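Long-range contact in competence protein ComEA-related protein (Thermus thermophilus, PDB 2DUY), which is of unknown function but carries helix-hairpin-helix motifs and probably binds DNA: residues L39-I43 and L55-I61. Residues are numbered along the deposited sequence; the frame is centred on the assembly and turned at random.
Sequences LARRI and LLKVKGI
Val58 is the bump that fits a groove on the surface of helix 37-45: its CG1 presses against Arg42 CB at 3.5 Å, lodged between the Arg42 stem and the backbone leading to Ile43. With CG1 anti to the backbone N (chi1 -179°), this branched, compact residue sends one methyl at the helix and leaves CG2 alongside Ile43. Ile43 reaches into a hollow formed by two side chains of the loop: its CG1 lies 3.8 Å from Leu55 CD1 and 3.8 Å from Ile61 CD1, the Ile61 chain running across it at nearly a right angle. Leu29 of helix 26-29 also packs on Ile43, and Leu66 on Leu55, so this apolar core ties helix 37-45 to helices 26-29 and 63-69. Nearer the helix start, Leu39 CD2 settles over the turn, 3.9 Å from Gly60 CA. Glycine suits that place twice, since a side chain would collide with this methyl and, at a phi of 100°, any CB would crowd Lys59 O. Arg42 extends past the core, and its NH1 donates to Lys59 O at 2.9 Å from above the carbonyl plane, while the Lys59 chain runs over one guanidinium face, its CD displaced toward the rim. A water accepts from both Arg42 NH2 and Lys59 NZ, bridging two like charges. A leucine in place of Arg42 would probably leave the Lys59 carbonyl without this donor and the water with one fewer partner. The glycine-containing type II turn, Val58 to Ile61, is the second motif's hairpin, packed on the first's closing helix, as in paired helix-hairpin-helix domains.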
ATOM      1  N   LEU A  39      -2.901   1.075  -8.998  1.00 17.88           N
ATOM      2  CA  LEU A  39      -1.902   0.551  -8.076  1.00 17.83           C
ATOM      3  C   LEU A  39      -2.572  -0.195  -6.920  1.00 16.74           C
ATOM      4  O   LEU A  39      -2.076  -1.232  -6.484  1.00 16.61           O
ATOM      5  CB  LEU A  39      -1.025   1.684  -7.532  1.00 18.10           C
ATOM      6  CG  LEU A  39      -0.006   2.246  -8.523  1.00 18.96           C
ATOM      7  CD1 LEU A  39       0.753   3.402  -7.873  1.00 19.05           C
ATOM      8  CD2 LEU A  39       0.952   1.146  -8.958  1.00 21.00           C
ATOM      9  N   ALA A  40      -3.698   0.327  -6.436  1.00 15.97           N
ATOM     10  CA  ALA A  40      -4.412  -0.313  -5.337  1.00 15.24           C
ATOM     11  C   ALA A  40      -4.823  -1.721  -5.755  1.00 14.48           C
ATOM     12  O   ALA A  40      -4.703  -2.669  -4.975  1.00 16.37           O
ATOM     13  CB  ALA A  40      -5.645   0.509  -4.948  1.00 16.95           C
ATOM     14  N   ARG A  41      -5.294  -1.850  -6.988  1.00 15.61           N
ATOM     15  CA  ARG A  41      -5.713  -3.148  -7.523  1.00 17.20           C
ATOM     16  C   ARG A  41      -4.537  -4.123  -7.592  1.00 16.15           C
ATOM     17  O   ARG A  41      -4.659  -5.287  -7.205  1.00 14.67           O
ATOM     18  CB  ARG A  41      -6.294  -2.981  -8.925  1.00 21.00           C
ATOM     19  CG  ARG A  41      -7.047  -4.200  -9.423  1.00 26.86           C
ATOM     20  CD  ARG A  41      -7.182  -4.215 -10.947  1.00 31.60           C
ATOM     21  NE  ARG A  41      -6.116  -4.993 -11.579  1.00 37.80           N
ATOM     22  CZ  ARG A  41      -4.909  -4.529 -11.890  1.00 38.06           C
ATOM     23  NH1 ARG A  41      -4.584  -3.265 -11.640  1.00 40.20           N
ATOM     24  NH2 ARG A  41      -4.015  -5.342 -12.441  1.00 37.65           N
ATOM     25  N   ARG A  42      -3.400  -3.654  -8.099  1.00 15.42           N
ATOM     26  CA  ARG A  42      -2.219  -4.513  -8.201  1.00 14.62           C
ATOM     27  C   ARG A  42      -1.717  -4.935  -6.823  1.00 14.59           C
ATOM     28  O   ARG A  42      -1.203  -6.036  -6.653  1.00 14.74           O
ATOM     29  CB  ARG A  42      -1.093  -3.792  -8.946  1.00 16.56           C
ATOM     30  CG  ARG A  42      -1.406  -3.522 -10.407  1.00 19.30           C
ATOM     31  CD  ARG A  42      -0.355  -2.636 -11.045  1.00 20.17           C
ATOM     32  NE  ARG A  42      -0.596  -2.460 -12.474  1.00 22.06           N
ATOM     33  CZ  ARG A  42       0.086  -1.625 -13.252  1.00 26.26           C
ATOM     34  NH1 ARG A  42       1.060  -0.877 -12.734  1.00 26.10           N
ATOM     35  NH2 ARG A  42      -0.197  -1.543 -14.548  1.00 25.32           N
ATOM     36  N   ILE A  43      -1.845  -4.053  -5.842  1.00 15.13           N
ATOM     37  CA  ILE A  43      -1.404  -4.394  -4.496  1.00 14.47           C
ATOM     38  C   ILE A  43      -2.258  -5.558  -3.980  1.00 14.42           C
ATOM     39  O   ILE A  43      -1.720  -6.525  -3.461  1.00 15.33           O
ATOM     40  CB  ILE A  43      -1.510  -3.179  -3.543  1.00 13.35           C
ATOM     41  CG1 ILE A  43      -0.425  -2.160  -3.911  1.00 14.88           C
ATOM     42  CG2 ILE A  43      -1.352  -3.628  -2.072  1.00 13.64           C
ATOM     43  CD1 ILE A  43      -0.523  -0.843  -3.156  1.00 13.72           C
ATOM     44  N   LEU A  55       6.420  -5.040  -1.362  1.00 13.41           N
ATOM     45  CA  LEU A  55       5.617  -4.195  -2.242  1.00 14.37           C
ATOM     46  C   LEU A  55       6.382  -3.909  -3.532  1.00 15.15           C
ATOM     47  O   LEU A  55       5.793  -3.504  -4.543  1.00 17.27           O
ATOM     48  CB  LEU A  55       5.274  -2.889  -1.533  1.00 15.75           C
ATOM     49  CG  LEU A  55       4.122  -2.058  -2.080  1.00 19.17           C
ATOM     50  CD1 LEU A  55       2.822  -2.898  -2.106  1.00 18.26           C
ATOM     51  CD2 LEU A  55       3.956  -0.835  -1.181  1.00 18.69           C
ATOM     52  N   LEU A  56       7.695  -4.123  -3.507  1.00 14.13           N
ATOM     53  CA  LEU A  56       8.503  -3.895  -4.700  1.00 16.05           C
ATOM     54  C   LEU A  56       8.161  -4.893  -5.807  1.00 16.79           C
ATOM     55  O   LEU A  56       8.657  -4.763  -6.930  1.00 17.74           O
ATOM     56  CB  LEU A  56      10.002  -3.961  -4.374  1.00 15.47           C
ATOM     57  CG  LEU A  56      10.520  -2.760  -3.573  1.00 16.11           C
ATOM     58  CD1 LEU A  56      11.998  -2.927  -3.261  1.00 14.26           C
ATOM     59  CD2 LEU A  56      10.291  -1.480  -4.393  1.00 15.87           C
ATOM     60  N   LYS A  57       7.324  -5.884  -5.507  1.00 15.15           N
ATOM     61  CA  LYS A  57       6.930  -6.835  -6.549  1.00 15.34           C
ATOM     62  C   LYS A  57       5.769  -6.276  -7.369  1.00 14.43           C
ATOM     63  O   LYS A  57       5.421  -6.828  -8.411  1.00 15.56           O
ATOM     64  CB  LYS A  57       6.499  -8.178  -5.956  1.00 17.60           C
ATOM     65  CG  LYS A  57       5.141  -8.171  -5.280  1.00 19.67           C
ATOM     66  CD  LYS A  57       4.689  -9.596  -4.981  1.00 23.51           C
ATOM     67  CE  LYS A  57       4.158  -9.731  -3.572  1.00 24.55           C
ATOM     68  NZ  LYS A  57       3.740 -11.137  -3.282  1.00 23.82           N
ATOM     69  N   VAL A  58       5.182  -5.175  -6.907  1.00 14.08           N
ATOM     70  CA  VAL A  58       4.044  -4.574  -7.600  1.00 14.67           C
ATOM     71  C   VAL A  58       4.496  -3.627  -8.698  1.00 16.72           C
ATOM     72  O   VAL A  58       5.297  -2.727  -8.453  1.00 15.24           O
ATOM     73  CB  VAL A  58       3.150  -3.793  -6.626  1.00 15.52           C
ATOM     74  CG1 VAL A  58       1.962  -3.204  -7.372  1.00 14.72           C
ATOM     75  CG2 VAL A  58       2.679  -4.711  -5.514  1.00 13.75           C
ATOM     76  N   LYS A  59       3.987  -3.833  -9.910  1.00 17.98           N
ATOM     77  CA  LYS A  59       4.382  -2.978 -11.023  1.00 19.56           C
ATOM     78  C   LYS A  59       3.923  -1.558 -10.741  1.00 21.07           C
ATOM     79  O   LYS A  59       2.768  -1.333 -10.386  1.00 20.92           O
ATOM     80  CB  LYS A  59       3.763  -3.481 -12.334  1.00 19.72           C
ATOM     81  CG  LYS A  59       4.287  -2.783 -13.591  1.00 23.38           C
ATOM     82  CD  LYS A  59       3.747  -3.460 -14.859  1.00 25.85           C
ATOM     83  CE  LYS A  59       4.501  -3.027 -16.117  1.00 28.65           C
ATOM     84  NZ  LYS A  59       4.377  -1.570 -16.396  1.00 30.46           N
ATOM     85  N   GLY A  60       4.838  -0.603 -10.875  1.00 22.61           N
ATOM     86  CA  GLY A  60       4.479   0.783 -10.646  1.00 23.53           C
ATOM     87  C   GLY A  60       4.860   1.379  -9.306  1.00 23.47           C
ATOM     88  O   GLY A  60       4.719   2.585  -9.111  1.00 24.29           O
ATOM     89  N   ILE A  61       5.324   0.553  -8.376  1.00 24.10           N
ATOM     90  CA  ILE A  61       5.718   1.052  -7.066  1.00 24.23           C
ATOM     91  C   ILE A  61       7.241   1.086  -6.955  1.00 26.66           C
ATOM     92  O   ILE A  61       7.869   0.130  -6.507  1.00 27.27           O
ATOM     93  CB  ILE A  61       5.129   0.187  -5.932  1.00 23.78           C
ATOM     94  CG1 ILE A  61       3.599   0.299  -5.949  1.00 22.87           C
ATOM     95  CG2 ILE A  61       5.656   0.656  -4.589  1.00 22.81           C
ATOM     96  CD1 ILE A  61       2.897  -0.507  -4.865  1.00 26.85           C
TER
HETATM   97  O   HOH W   1       1.733  -0.865 -16.649  1.00 41.50           O